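Local coordinates for PTS system, IIA component (Streptococcus pneumoniae serotype 4, PDB 5T3U), which probably serves as the cytoplasmic IIA component of a mannose-type sugar phosphotransferase system linked to fucose utilization, relaying phosphate during sugar uptake, at residues I50-F53 with E54-K58; V61-L64 with L65-N68; E122-H125 with N126-S130. All coordinates share one frame; numbering follows the deposited sequence.

Contact 1 (I50-F53 with E54-K58)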
loop_
_atom_site.group_PDB
_atom_site.type_symbol
_atom_site.label_atom_id
_atom_site.label_comp_id
_atom_site.label_asym_id
_atom_site.label_seq_id
_atom_site.Cartn_x
_atom_site.Cartn_y
_atom_site.Cartn_z
ATOM N N ILE A 50 -3.925 11.801 -18.683
ATOM C CA ILE A 50 -2.529 11.951 -18.304
ATOM C C ILE A 50 -1.921 13.308 -18.688
ATOM O O ILE A 50 -0.788 13.611 -18.281
ATOM C CB ILE A 50 -1.612 10.801 -18.849
ATOM C CG1 ILE A 50 -1.718 10.699 -20.372
ATOM C CG2 ILE A 50 -1.979 9.445 -18.180
ATOM C CD1 ILE A 50 -0.783 9.706 -20.993
ATOM N N VAL A 51 -2.668 14.116 -19.446
ATOM C CA VAL A 51 -2.149 15.413 -19.914
ATOM C C VAL A 51 -2.262 16.397 -18.773
ATOM O O VAL A 51 -1.263 17.039 -18.422
ATOM C CB VAL A 51 -2.840 15.906 -21.241
ATOM C CG1 VAL A 51 -2.525 17.393 -21.526
ATOM C CG2 VAL A 51 -2.449 15.004 -22.404
ATOM N N GLU A 52 -3.444 16.488 -18.152
ATOM C CA GLU A 52 -3.605 17.328 -16.952
ATOM C C GLU A 52 -2.794 16.786 -15.756
ATOM O O GLU A 52 -2.131 17.543 -15.047
ATOM C CB GLU A 52 -5.085 17.519 -16.583
ATOM C CG GLU A 52 -5.781 16.275 -15.977
ATOM C CD GLU A 52 -7.320 16.272 -16.113
ATOM O OE1 GLU A 52 -7.896 15.306 -16.694
ATOM O OE2 GLU A 52 -7.961 17.237 -15.641
ATOM N N PHE A 53 -2.830 15.470 -15.555
ATOM C CA PHE A 53 -2.147 14.823 -14.428
ATOM C C PHE A 53 -0.621 15.095 -14.429
ATOM O O PHE A 53 -0.010 15.425 -13.406
ATOM C CB PHE A 53 -2.450 13.315 -14.459
ATOM C CG PHE A 53 -1.589 12.495 -13.530
ATOM C CD1 PHE A 53 -0.487 11.804 -14.019
ATOM C CD2 PHE A 53 -1.868 12.438 -12.164
ATOM C CE1 PHE A 53 0.325 11.064 -13.163
ATOM C CE2 PHE A 53 -1.073 11.675 -11.291
ATOM C CZ PHE A 53 0.022 10.988 -11.783
ATOM N N GLU A 54 -0.027 14.915 -15.602
ATOM C CA GLU A 54 1.384 15.135 -15.876
ATOM C C GLU A 54 1.946 16.447 -15.296
ATOM O O GLU A 54 3.009 16.464 -14.672
ATOM C CB GLU A 54 1.490 15.135 -17.394
ATOM C CG GLU A 54 2.793 15.222 -17.970
ATOM C CD GLU A 54 3.282 16.643 -18.076
ATOM O OE1 GLU A 54 2.655 17.524 -18.752
ATOM O OE2 GLU A 54 4.326 16.837 -17.463
ATOM N N HIS A 55 1.264 17.563 -15.503
ATOM C CA HIS A 55 1.859 18.793 -15.021
ATOM C C HIS A 55 1.597 19.074 -13.551
ATOM O O HIS A 55 2.421 19.696 -12.891
ATOM C CB HIS A 55 1.636 19.999 -15.952
ATOM C CG HIS A 55 0.212 20.226 -16.324
ATOM N ND1 HIS A 55 -0.744 20.607 -15.402
ATOM C CD2 HIS A 55 -0.413 20.186 -17.528
ATOM C CE1 HIS A 55 -1.911 20.743 -16.017
ATOM N NE2 HIS A 55 -1.736 20.499 -17.305
ATOM N N TYR A 56 0.491 18.546 -13.032
ATOM C CA TYR A 56 0.238 18.536 -11.594
ATOM C C TYR A 56 1.343 17.811 -10.887
ATOM O O TYR A 56 1.867 18.300 -9.882
ATOM C CB TYR A 56 -1.046 17.783 -11.249
ATOM C CG TYR A 56 -2.335 18.460 -11.587
ATOM C CD1 TYR A 56 -2.462 19.858 -11.579
ATOM C CD2 TYR A 56 -3.468 17.688 -11.881
ATOM C CE1 TYR A 56 -3.710 20.473 -11.891
ATOM C CE2 TYR A 56 -4.688 18.272 -12.180
ATOM C CZ TYR A 56 -4.809 19.656 -12.186
ATOM O OH TYR A 56 -6.046 20.186 -12.485
ATOM N N PHE A 57 1.674 16.630 -11.422
ATOM C CA PHE A 57 2.784 15.809 -10.944
ATOM C C PHE A 57 4.122 16.553 -10.943
ATOM O O PHE A 57 4.830 16.582 -9.935
ATOM C CB PHE A 57 2.910 14.494 -11.751
ATOM C CG PHE A 57 3.943 13.563 -11.186
ATOM C CD1 PHE A 57 3.585 12.569 -10.294
ATOM C CD2 PHE A 57 5.282 13.724 -11.495
ATOM C CE1 PHE A 57 4.561 11.733 -9.721
ATOM C CE2 PHE A 57 6.253 12.907 -10.937
ATOM C CZ PHE A 57 5.878 11.905 -10.036
ATOM N N LYS A 58 4.474 17.125 -12.099
ATOM C CA LYS A 58 5.706 17.880 -12.244
ATOM C C LYS A 58 5.757 18.990 -11.209
ATOM O O LYS A 58 6.757 19.152 -10.529
ATOM C CB LYS A 58 5.843 18.436 -13.674
ATOM C CG LYS A 58 7.090 19.325 -13.910
ATOM C CD LYS A 58 7.032 19.993 -15.315
ATOM C CE LYS A 58 8.362 20.680 -15.701
ATOM N NZ LYS A 58 8.787 21.692 -14.662
HETATM O O HOH W 1 0.623 17.880 -20.534
#

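Contact 2 (V61-L64 with L65-N68)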
loop_
_atom_site.group_PDB
_atom_site.type_symbol
_atom_site.label_atom_id
_atom_site.label_comp_id
_atom_site.label_asym_id
_atom_site.label_seq_id
_atom_site.Cartn_x
_atom_site.Cartn_y
_atom_site.Cartn_z
ATOM N N VAL A 61 6.520 17.798 -7.564
ATOM C CA VAL A 61 7.936 17.472 -7.319
ATOM C C VAL A 61 8.794 18.756 -7.253
ATOM O O VAL A 61 9.610 18.914 -6.335
ATOM C CB VAL A 61 8.537 16.480 -8.332
ATOM C CG1 VAL A 61 10.045 16.305 -8.087
ATOM C CG2 VAL A 61 7.857 15.108 -8.268
ATOM N N ASP A 62 8.591 19.666 -8.217
ATOM C CA ASP A 62 9.312 20.948 -8.265
ATOM C C ASP A 62 9.130 21.739 -6.977
ATOM O O ASP A 62 10.100 22.226 -6.393
ATOM C CB ASP A 62 8.815 21.805 -9.443
ATOM C CG ASP A 62 9.233 21.257 -10.796
ATOM O OD1 ASP A 62 10.165 20.425 -10.866
ATOM O OD2 ASP A 62 8.643 21.686 -11.816
ATOM N N GLU A 63 7.893 21.859 -6.525
ATOM C CA GLU A 63 7.617 22.606 -5.302
ATOM C C GLU A 63 8.195 21.985 -4.034
ATOM O O GLU A 63 8.610 22.687 -3.114
ATOM C CB GLU A 63 6.125 22.886 -5.166
ATOM C CG GLU A 63 5.687 23.965 -6.144
ATOM C CD GLU A 63 4.189 24.005 -6.363
ATOM O OE1 GLU A 63 3.792 24.270 -7.521
ATOM O OE2 GLU A 63 3.416 23.774 -5.400
ATOM N N LEU A 64 8.277 20.662 -4.008
ATOM C CA LEU A 64 8.886 19.976 -2.890
ATOM C C LEU A 64 10.384 20.246 -2.922
ATOM O O LEU A 64 11.002 20.399 -1.874
ATOM C CB LEU A 64 8.524 18.475 -2.895
ATOM C CG LEU A 64 7.138 18.131 -2.290
ATOM C CD1 LEU A 64 6.745 16.652 -2.508
ATOM C CD2 LEU A 64 7.044 18.487 -0.782
ATOM N N LEU A 65 10.967 20.334 -4.115
ATOM C CA LEU A 65 12.399 20.675 -4.233
ATOM C C LEU A 65 12.768 22.110 -3.810
ATOM O O LEU A 65 13.963 22.395 -3.525
ATOM C CB LEU A 65 12.979 20.329 -5.620
ATOM C CG LEU A 65 13.148 18.845 -5.995
ATOM C CD1 LEU A 65 13.247 18.681 -7.529
ATOM C CD2 LEU A 65 14.339 18.185 -5.284
ATOM N N ASP A 66 11.774 22.995 -3.726
ATOM C CA ASP A 66 12.038 24.340 -3.218
ATOM C C ASP A 66 12.346 24.315 -1.734
ATOM O O ASP A 66 12.975 25.243 -1.238
ATOM C CB ASP A 66 10.864 25.297 -3.435
ATOM C CG ASP A 66 10.594 25.580 -4.884
ATOM O OD1 ASP A 66 11.549 25.617 -5.692
ATOM O OD2 ASP A 66 9.395 25.771 -5.222
ATOM N N SER A 67 11.879 23.258 -1.041
ATOM C CA SER A 67 11.935 23.143 0.428
ATOM C C SER A 67 12.731 21.967 0.933
ATOM O O SER A 67 12.866 21.793 2.146
ATOM C CB SER A 67 10.525 22.932 0.995
ATOM O OG SER A 67 9.743 24.085 0.834
ATOM N N ASN A 68 13.206 21.126 0.028
ATOM C CA ASN A 68 13.903 19.918 0.435
ATOM C C ASN A 68 15.041 19.736 -0.520
ATOM O O ASN A 68 14.886 20.065 -1.680
ATOM C CB ASN A 68 12.964 18.685 0.334
ATOM C CG ASN A 68 11.763 18.788 1.221
ATOM O OD1 ASN A 68 10.695 19.230 0.789
ATOM N ND2 ASN A 68 11.919 18.404 2.468
HETATM O O HOH W 2 12.235 23.405 -7.465
HETATM O O HOH W 3 7.737 23.387 -0.742
#

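Contact 3 (E122-H125 with N126-S130)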
loop_
_atom_site.group_PDB
_atom_site.type_symbol
_atom_site.label_atom_id
_atom_site.label_comp_id
_atom_site.label_asym_id
_atom_site.label_seq_id
_atom_site.Cartn_x
_atom_site.Cartn_y
_atom_site.Cartn_z
ATOM N N GLU A 122 18.797 0.068 2.057
ATOM C CA GLU A 122 18.450 -0.680 3.244
ATOM C C GLU A 122 16.972 -0.482 3.603
ATOM O O GLU A 122 16.280 -1.425 3.984
ATOM C CB GLU A 122 19.336 -0.184 4.364
ATOM C CG GLU A 122 19.488 -1.065 5.545
ATOM C CD GLU A 122 20.569 -0.510 6.479
ATOM O OE1 GLU A 122 21.758 -0.464 6.066
ATOM O OE2 GLU A 122 20.216 -0.075 7.599
ATOM N N ILE A 123 16.492 0.747 3.472
ATOM C CA ILE A 123 15.078 1.069 3.712
ATOM C C ILE A 123 14.195 0.287 2.747
ATOM O O ILE A 123 13.237 -0.346 3.171
ATOM C CB ILE A 123 14.814 2.588 3.617
ATOM C CG1 ILE A 123 15.456 3.283 4.831
ATOM C CG2 ILE A 123 13.302 2.884 3.504
ATOM C CD1 ILE A 123 15.208 4.768 4.925
ATOM N N VAL A 124 14.548 0.298 1.467
ATOM C CA VAL A 124 13.810 -0.467 0.442
ATOM C C VAL A 124 13.820 -1.988 0.729
ATOM O O VAL A 124 12.770 -2.633 0.741
ATOM C CB VAL A 124 14.288 -0.137 -0.984
ATOM C CG1 VAL A 124 13.676 -1.130 -2.041
ATOM C CG2 VAL A 124 13.897 1.326 -1.318
ATOM N N HIS A 125 15.005 -2.529 0.992
ATOM C CA HIS A 125 15.170 -3.929 1.349
ATOM C C HIS A 125 14.300 -4.279 2.570
ATOM O O HIS A 125 13.610 -5.292 2.568
ATOM C CB HIS A 125 16.660 -4.253 1.599
ATOM C CG HIS A 125 16.916 -5.679 1.996
ATOM N ND1 HIS A 125 16.813 -6.733 1.111
ATOM C CD2 HIS A 125 17.271 -6.225 3.185
ATOM C CE1 HIS A 125 17.093 -7.864 1.737
ATOM N NE2 HIS A 125 17.371 -7.583 2.996
ATOM N N ASN A 126 14.311 -3.438 3.600
ATOM C CA ASN A 126 13.489 -3.726 4.774
ATOM C C ASN A 126 11.971 -3.655 4.480
ATOM O O ASN A 126 11.188 -4.401 5.067
ATOM C CB ASN A 126 13.825 -2.785 5.933
ATOM C CG ASN A 126 15.212 -3.033 6.546
ATOM O OD1 ASN A 126 15.854 -4.074 6.356
ATOM N ND2 ASN A 126 15.649 -2.073 7.335
ATOM N N ALA A 127 11.575 -2.749 3.596
ATOM C CA ALA A 127 10.176 -2.617 3.195
ATOM C C ALA A 127 9.690 -3.838 2.412
ATOM O O ALA A 127 8.532 -4.246 2.593
ATOM C CB ALA A 127 9.968 -1.356 2.372
ATOM N N GLN A 128 10.549 -4.398 1.547
ATOM C CA GLN A 128 10.251 -5.681 0.868
ATOM C C GLN A 128 10.034 -6.810 1.884
ATOM O O GLN A 128 9.091 -7.577 1.764
ATOM C CB GLN A 128 11.362 -6.096 -0.118
ATOM C CG GLN A 128 11.540 -5.132 -1.296
ATOM C CD GLN A 128 12.781 -5.435 -2.112
ATOM O OE1 GLN A 128 13.762 -5.972 -1.584
ATOM N NE2 GLN A 128 12.757 -5.073 -3.405
ATOM N N ASN A 129 10.894 -6.873 2.896
ATOM C CA ASN A 129 10.820 -7.900 3.913
ATOM C C ASN A 129 9.651 -7.702 4.848
ATOM O O ASN A 129 9.318 -8.618 5.577
ATOM C CB ASN A 129 12.107 -7.933 4.743
ATOM C CG ASN A 129 13.270 -8.646 4.025
ATOM O OD1 ASN A 129 13.073 -9.408 3.069
ATOM N ND2 ASN A 129 14.490 -8.403 4.507
ATOM N N SER A 130 9.083 -6.485 4.873
ATOM C CA SER A 130 7.873 -6.186 5.650
ATOM C C SER A 130 6.559 -6.679 5.013
ATOM O O SER A 130 5.507 -6.655 5.658
ATOM C CB SER A 130 7.749 -4.704 5.874
ATOM O OG SER A 130 8.776 -4.236 6.734
#

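Contact 1 (I50-F53 with E54-K58)
Residues 50-58 form the first turns of helix 50-65, where Phe-57 N donates to Phe-53 O at 2.9 Å, nearly straight at 169°. One residue earlier the bonding is weaker: Glu-52 O receives weak bonds from both His-55 N and Tyr-56 N. Glu-52 O also lies over one face of the His-55 imidazole, 3.4 Å from His-55 CE1, and over one face of the Tyr-56 ring, 3.4 Å from Tyr-56 CD2. His-55 is folded back over the backbone because its CG stands between the backbone N and the carbonyl carbon (chi1 52°). Glu-54 bends at chi2, and a water donates to Glu-54 OE1 (2.7 Å) and to Val-51 O (3.0 Å). Glu-54 OE2 forms a salt bridge with Arg-89 of helix 81-90. On the buried side Phe-53 and Phe-57 lie side by side and point the same way, with Phe-53 CZ 4.2 Å from Phe-57 CD1. Both rings pack on Leu-42. Asn-49 acts as N-cap, its OD1 taking Val-51 N while Glu-52 OE1 takes Asn-49 N, a pattern close to a capping box. This is the start of an amphipathic helix packed on the parallel sheet of an alpha/beta fold.

Contact 2 (V61-L64 with L65-N68)
Leu-65 N donates to Val-61 O at 3.0 Å, the last sound i to i+4 bond of helix 50-65 in this stretch. The next amide, Asp-66 N, is shared weakly between Asp-62 O and Glu-63 O. Ser-67 N then turns to Leu-64 O, three residues back, at 3.1 Å, as the chain tightens into a turn. Two waters bridge this last turn. One donates to Asp-62 O (2.7 Å) and to Asp-66 OD1 (2.9 Å). The other donates to Glu-63 O and is hydrogen-bonded to Ser-67 OG, 2.6 Å from each. The Asp-66 carboxylate is folded back along the helix, its CG anti to the carbonyl carbon (chi1 -66°), with Asp-66 OD2 3.6 Å from Glu-63 CA. Asp-62 OD2 is salt-bridged to Lys-58 and Glu-63 OE2 to Arg-40. On the inner side Val-61 and Leu-65 run side by side, and Val-61 CG1 meets Leu-65 CD1 at 4.0 Å. Val-61 and Leu-64 both pack on Leu-12, while Leu-64 and Leu-65 share Val-71 of strand 68-75. The backbone of Ser-67 is hydrogen-bonded to Phe-7. The arrangement is a helix C-terminus passing through a short turn into a parallel strand, the alpha-to-beta link of a beta-alpha-beta crossover.

Contact 3 (E122-H125 with N126-S130)
Glu-122 O accepts the backbone N of Asn-126 at 2.8 Å, the shortest bond between residues 122-125 and 126-130. The Asn-126 side chain folds back over the same oxygen, its CG anti to the carbonyl carbon (chi1 -69°). The amide carbon Asn-126 CG comes within 3.2 Å of Glu-122 O, but ND2 makes no hydrogen bond there. Three further i to i+4 bonds follow: Ala-127 N to Ile-123 O, Gln-128 N to Val-124 O at 2.9 Å, and Asn-129 N to His-125 O. Asn-126 O then receives Ser-130 OG at 2.9 Å, alongside a weak bond from Ser-130 N. On the exposed side the His-125 ring lies near the Asn-129 and Gln-128 amides. Asn-129 ND2 is 3.4 Å from His-125 NE2, with the ring and amide planes turned 71° apart. Gln-128 OE1 approaches obliquely, 4.1 Å from His-125 ND1, and the two side chains cross at about a right angle. The extended Gln-128 chain carries NE2 to a hydrogen bond with Leu-131 O of the second subunit. Val-124 and Ala-127 pack on that same leucine of the neighbouring chain. Ile-123 and Ala-127 also rest on Leu-106 of helix 104-112. Helix 120-129 is thus an amphipathic helix whose last turns join helix 104-112 within the chain to the dimer interface.

The three contacts follow in series along the chain. Contacts 1 and 2 share helix 50-65, with contact 1 at its start and contact 2 at its end, their centres about 16 Å apart. This helix lies between strands 39-44 and 68-75 in sequence and packs on the four-stranded parallel sheet. Contact 3 lies on helix 120-129, across the chain's centre from both. Its centre is about 29 Å from that of contact 1 and about 26 Å from that of contact 2, and it touches neither. Only contact 3 meets the second subunit. The first two therefore belong to the alpha/beta body, and the third to the dimer-forming side.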